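PDB 4N3O: D-glycero-alpha-D-manno-heptose 7-phosphate kinase from Campylobacter jejuni subsp. jejuni, which catalyses the ATP-dependent phosphorylation of D-glycero-alpha-D-manno-heptose 7-phosphate at C-1, an early step towards the GDP-heptose used in capsule polysaccharide synthesis. Local coordinates for residues Gln238-Ile241 / Lys242-Ala246; Ala250-Gly253 / Thr254-Gln257. All blocks are in the same frame, centred on the assembly; numbering follows the deposited sequence.

Contact 1 (Gln238-Ile241 / Lys242-Ala246); sequences QDAI and KMKEA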
ATOM      1  N   GLN A 238       1.220  31.876   8.594  1.00 95.67           N
ATOM      2  CA  GLN A 238       1.371  32.253   7.199  1.00 95.27           C
ATOM      3  C   GLN A 238       1.720  30.991   6.407  1.00 82.82           C
ATOM      4  O   GLN A 238       1.204  30.765   5.314  1.00 74.38           O
ATOM      5  CB  GLN A 238       2.471  33.319   7.041  1.00102.87           C
ATOM      6  CG  GLN A 238       2.639  33.854   5.624  1.00107.56           C
ATOM      7  CD  GLN A 238       1.415  34.604   5.123  1.00115.23           C
ATOM      8  OE1 GLN A 238       0.617  35.122   5.913  1.00115.36           O
ATOM      9  NE2 GLN A 238       1.267  34.679   3.801  1.00117.87           N
ATOM     10  N   ASP A 239       2.600  30.167   6.970  1.00 78.60           N
ATOM     11  CA  ASP A 239       2.993  28.914   6.324  1.00 81.31           C
ATOM     12  C   ASP A 239       1.799  27.974   6.161  1.00 72.22           C
ATOM     13  O   ASP A 239       1.728  27.240   5.186  1.00 70.62           O
ATOM     14  CB  ASP A 239       4.133  28.236   7.098  1.00 83.05           C
ATOM     15  CG  ASP A 239       5.463  28.963   6.932  1.00 86.42           C
ATOM     16  OD1 ASP A 239       5.743  29.438   5.805  1.00 87.06           O
ATOM     17  OD2 ASP A 239       6.234  29.039   7.913  1.00 86.91           O
ATOM     18  N   ALA A 240       0.869  28.026   7.109  1.00 68.44           N
ATOM     19  CA  ALA A 240      -0.340  27.209   7.071  1.00 72.94           C
ATOM     20  C   ALA A 240      -1.219  27.593   5.882  1.00 74.28           C
ATOM     21  O   ALA A 240      -1.526  26.751   5.040  1.00 65.81           O
ATOM     22  CB  ALA A 240      -1.129  27.358   8.373  1.00 77.03           C
ATOM     23  N   ILE A 241      -1.644  28.854   5.815  1.00 75.19           N
ATOM     24  CA  ILE A 241      -2.483  29.274   4.684  1.00 78.21           C
ATOM     25  C   ILE A 241      -1.753  29.082   3.344  1.00 72.85           C
ATOM     26  O   ILE A 241      -2.376  28.812   2.318  1.00 70.35           O
ATOM     27  CB  ILE A 241      -3.003  30.721   4.830  1.00 83.75           C
ATOM     28  CG1 ILE A 241      -1.841  31.709   5.040  1.00 91.00           C
ATOM     29  CG2 ILE A 241      -4.006  30.808   5.975  1.00 89.27           C
ATOM     30  CD1 ILE A 241      -2.278  33.106   5.447  1.00 92.31           C
ATOM     31  N   LYS A 242      -0.432  29.178   3.370  1.00 69.45           N
ATOM     32  CA  LYS A 242       0.343  29.021   2.159  1.00 70.67           C
ATOM     33  C   LYS A 242       0.321  27.558   1.733  1.00 65.56           C
ATOM     34  O   LYS A 242       0.245  27.266   0.545  1.00 60.93           O
ATOM     35  CB  LYS A 242       1.771  29.519   2.368  1.00 76.20           C
ATOM     36  CG  LYS A 242       2.535  29.751   1.075  1.00 83.98           C
ATOM     37  CD  LYS A 242       3.963  30.239   1.316  1.00 89.71           C
ATOM     38  CE  LYS A 242       3.995  31.587   2.028  1.00 94.65           C
ATOM     39  NZ  LYS A 242       5.381  32.120   2.159  1.00 98.55           N
HETATM   40  N   MSE A 243       0.366  26.650   2.713  1.00 61.12           N
HETATM   41  CA  MSE A 243       0.328  25.211   2.446  1.00 58.64           C
HETATM   42  C   MSE A 243      -1.053  24.769   2.014  1.00 53.37           C
HETATM   43  O   MSE A 243      -1.168  23.869   1.216  1.00 51.88           O
HETATM   44  CB  MSE A 243       0.776  24.394   3.648  1.00 61.90           C
HETATM   45  CG  MSE A 243       1.260  22.991   3.257  1.00 60.55           C
HETATM   46 SE   MSE A 243       2.000  22.147   4.890  0.81 77.51          SE
HETATM   47  CE  MSE A 243       3.597  23.268   5.163  1.00 81.02           C
ATOM     48  N   LYS A 244      -2.114  25.371   2.538  1.00 57.18           N
ATOM     49  CA  LYS A 244      -3.458  25.013   2.073  1.00 60.24           C
ATOM     50  C   LYS A 244      -3.604  25.412   0.614  1.00 57.52           C
ATOM     51  O   LYS A 244      -4.054  24.629  -0.212  1.00 54.22           O
ATOM     52  CB  LYS A 244      -4.568  25.744   2.828  1.00 62.56           C
ATOM     53  CG  LYS A 244      -4.770  25.387   4.279  1.00 74.54           C
ATOM     54  CD  LYS A 244      -6.089  25.996   4.755  1.00 85.02           C
ATOM     55  CE  LYS A 244      -6.189  26.102   6.270  1.00 96.11           C
ATOM     56  NZ  LYS A 244      -5.221  27.101   6.825  1.00103.44           N
ATOM     57  N   GLU A 245      -3.224  26.651   0.316  1.00 59.06           N
ATOM     58  CA  GLU A 245      -3.345  27.187  -1.026  1.00 60.02           C
ATOM     59  C   GLU A 245      -2.567  26.315  -2.005  1.00 57.24           C
ATOM     60  O   GLU A 245      -3.082  25.981  -3.062  1.00 59.18           O
ATOM     61  CB  GLU A 245      -2.857  28.635  -1.060  1.00 65.73           C
ATOM     62  CG  GLU A 245      -3.311  29.420  -2.282  1.00 73.01           C
ATOM     63  CD  GLU A 245      -2.835  30.876  -2.265  1.00 78.80           C
ATOM     64  OE1 GLU A 245      -1.733  31.154  -1.733  1.00 75.38           O
ATOM     65  OE2 GLU A 245      -3.557  31.742  -2.808  1.00 82.94           O
ATOM     66  N   ALA A 246      -1.350  25.914  -1.633  1.00 53.92           N
ATOM     67  CA  ALA A 246      -0.520  25.068  -2.503  1.00 53.11           C
ATOM     68  C   ALA A 246      -1.184  23.694  -2.736  1.00 51.04           C
ATOM     69  O   ALA A 246      -1.097  23.123  -3.826  1.00 55.11           O
ATOM     70  CB  ALA A 246       0.877  24.898  -1.916  1.00 49.75           C
TER
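Lys244 N gives its hydrogen to Ala240 O over 2.9 Å, with the donor lying almost in line with the C=O bond. Three further i to i+4 bonds run beside it, from Lys242 N to Gln238 O, from Met243 N to Asp239 O and from Glu245 N to Ile241 O, the last the straightest at its hydrogen (165°). This unbroken ladder fixes the positions of the side chains, which meet one turn apart on the outside of the helix. Ile241 and Lys244 cross there at a slant: the branch methyl Ile241 CG2 comes within 4.0 Å of Lys244 NZ. The lysine reaches back because its chain, extended as far as CE, bends at its last torsion (chi4 68°) and brings the ammonium alongside the isoleucine. That ammonium forms a salt bridge with Glu176, and the Lys244 side chain also touches Phe174; a long, flexible residue suits both tasks. On another side Lys242 sends its chain back toward the preceding turn, where NZ stands 4.5 Å from Asp239 OD1, too far for a salt bridge, though the opposite charges may still attract weakly. Glu245 pairs with Arg249 one turn onward. The inner face is apolar: small Ala240 packs against Tyr31, Tyr34 and Phe174, and Met243, present as selenomethionine, touches Tyr34, Leu36 and helix 252-262. The arrangement is that of an amphipathic alpha-helix, here helix 236-248 of the GHMP kinase fold, packed by its apolar face on strands 31-40 and 172-178.

Contact 2 (Ala250-Gly253 / Thr254-Gln257); sequences ADFG and TLAQ
The phenyl ring of Phe252 has the methyl Leu255 CD2 over one face, 4.0 Å from CE2, and the two side chains cross at an angle. The second flat group, the Asp251 carboxylate, is met from above its plane by both polar groups of Thr254. The backbone Thr254 N donates to Asp251 OD1 over 3.2 Å in a nearly straight bond (165°), and the hydroxyl Thr254 OG1 donates to Asp251 OD2 over 2.5 Å. Asp251 carries CG anti to its own N (chi1 178°), which swings the carboxylate forward over the first turn, whose amides lack a preceding carbonyl to bond; Thr254 N makes just a weak bond to Asp251 O besides. Asp251 is thus the N-cap, a place that suits a short acidic side chain, and its negative charge probably also interacts favourably with the helix dipole. Threonine suits its place because its hydroxyl adds a second grip. Asp251 O receives Leu255 N in the carbonyl plane at 2.9 Å, and Phe252 O receives Ala256 N, so i to i+4 bonding begins here, though Gln257 N to Gly253 O is weak. Just before the cap, Ala250 closes helix 236-248 in a Schellman motif. Ala250 and Phe252 rest on helix 192-200, and Asn2 of the second subunit makes weak hydrogen bonds to Ala250 O and Gly253 N, where helix 252-262 starts.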
ATOM      1  N   ALA A 250      -2.708  22.437  -6.202  1.00 60.48           N
ATOM      2  CA  ALA A 250      -1.915  21.353  -6.772  1.00 58.32           C
ATOM      3  C   ALA A 250      -0.554  21.917  -7.226  1.00 60.49           C
ATOM      4  O   ALA A 250       0.021  21.495  -8.231  1.00 62.19           O
ATOM      5  CB  ALA A 250      -2.655  20.701  -7.932  1.00 59.37           C
ATOM      6  N   ASP A 251      -0.044  22.876  -6.469  1.00 59.79           N
ATOM      7  CA  ASP A 251       1.211  23.521  -6.806  1.00 62.38           C
ATOM      8  C   ASP A 251       2.343  22.769  -6.116  1.00 64.41           C
ATOM      9  O   ASP A 251       2.805  23.134  -5.023  1.00 63.89           O
ATOM     10  CB  ASP A 251       1.165  24.989  -6.386  1.00 61.84           C
ATOM     11  CG  ASP A 251       2.441  25.697  -6.666  1.00 64.83           C
ATOM     12  OD1 ASP A 251       3.369  25.046  -7.206  1.00 62.46           O
ATOM     13  OD2 ASP A 251       2.519  26.899  -6.346  1.00 68.63           O
ATOM     14  N   PHE A 252       2.819  21.732  -6.787  1.00 63.38           N
ATOM     15  CA  PHE A 252       3.822  20.883  -6.190  1.00 57.15           C
ATOM     16  C   PHE A 252       5.182  21.538  -5.997  1.00 60.29           C
ATOM     17  O   PHE A 252       5.917  21.164  -5.088  1.00 61.62           O
ATOM     18  CB  PHE A 252       3.959  19.588  -6.977  1.00 56.06           C
ATOM     19  CG  PHE A 252       4.285  18.445  -6.108  1.00 51.83           C
ATOM     20  CD1 PHE A 252       5.587  18.191  -5.736  1.00 53.03           C
ATOM     21  CD2 PHE A 252       3.265  17.680  -5.580  1.00 50.02           C
ATOM     22  CE1 PHE A 252       5.871  17.155  -4.871  1.00 57.09           C
ATOM     23  CE2 PHE A 252       3.535  16.648  -4.726  1.00 49.69           C
ATOM     24  CZ  PHE A 252       4.837  16.383  -4.364  1.00 52.56           C
ATOM     25  N   GLY A 253       5.516  22.517  -6.838  1.00 68.44           N
ATOM     26  CA  GLY A 253       6.787  23.253  -6.698  1.00 66.95           C
ATOM     27  C   GLY A 253       6.831  24.045  -5.391  1.00 65.80           C
ATOM     28  O   GLY A 253       7.852  24.072  -4.698  1.00 73.25           O
ATOM     29  N   THR A 254       5.716  24.686  -5.055  1.00 59.60           N
ATOM     30  CA  THR A 254       5.603  25.458  -3.826  1.00 61.21           C
ATOM     31  C   THR A 254       5.372  24.555  -2.605  1.00 58.57           C
ATOM     32  O   THR A 254       5.787  24.882  -1.497  1.00 54.19           O
ATOM     33  CB  THR A 254       4.434  26.448  -3.910  1.00 61.25           C
ATOM     34  OG1 THR A 254       4.645  27.331  -5.011  1.00 65.88           O
ATOM     35  CG2 THR A 254       4.325  27.255  -2.641  1.00 62.06           C
ATOM     36  N   LEU A 255       4.693  23.434  -2.810  1.00 53.41           N
ATOM     37  CA  LEU A 255       4.437  22.513  -1.718  1.00 53.09           C
ATOM     38  C   LEU A 255       5.754  21.928  -1.215  1.00 55.97           C
ATOM     39  O   LEU A 255       6.026  21.919  -0.013  1.00 53.73           O
ATOM     40  CB  LEU A 255       3.528  21.396  -2.180  1.00 53.34           C
ATOM     41  CG  LEU A 255       3.270  20.328  -1.128  1.00 56.11           C
ATOM     42  CD1 LEU A 255       2.412  20.898  -0.015  1.00 53.80           C
ATOM     43  CD2 LEU A 255       2.613  19.116  -1.768  1.00 55.95           C
ATOM     44  N   ALA A 256       6.569  21.444  -2.145  1.00 58.76           N
ATOM     45  CA  ALA A 256       7.862  20.858  -1.803  1.00 59.85           C
ATOM     46  C   ALA A 256       8.674  21.872  -1.032  1.00 58.61           C
ATOM     47  O   ALA A 256       9.294  21.558  -0.025  1.00 59.14           O
ATOM     48  CB  ALA A 256       8.607  20.452  -3.070  1.00 62.38           C
ATOM     49  N   GLN A 257       8.640  23.101  -1.523  1.00 61.39           N
ATOM     50  CA  GLN A 257       9.365  24.218  -0.939  1.00 62.93           C
ATOM     51  C   GLN A 257       8.952  24.491   0.512  1.00 60.50           C
ATOM     52  O   GLN A 257       9.808  24.616   1.386  1.00 60.68           O
ATOM     53  CB  GLN A 257       9.122  25.449  -1.822  1.00 67.32           C
ATOM     54  CG  GLN A 257       9.900  26.702  -1.483  1.00 71.10           C
ATOM     55  CD  GLN A 257       9.680  27.801  -2.524  1.00 79.85           C
ATOM     56  OE1 GLN A 257       8.669  27.817  -3.236  1.00 78.52           O
ATOM     57  NE2 GLN A 257      10.634  28.725  -2.619  1.00 85.20           N
TER

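Overall arrangement
Contacts 1 and 2 follow each other along the chain and lie on two consecutive helices, 236-248 and 252-262, joined by a short turn, their centres about 10 Å apart. Ala246 O of contact 1 probably accepts a hydrogen bond from Asp251 N of contact 2 (2.9 Å). Apolar side-chain atoms also touch between them: Met243 CG lies 4.1 Å from Leu255 CD1, and Ala246 CB lies 4.2 Å from Thr254 CG2. Of the two, contact 1 stands nearer the substrate region: the side chain of Asp239 is about 8 Å from Gly20, assigned to substrate binding by similarity. Contact 2 lies away from the assigned sites and instead meets the second subunit.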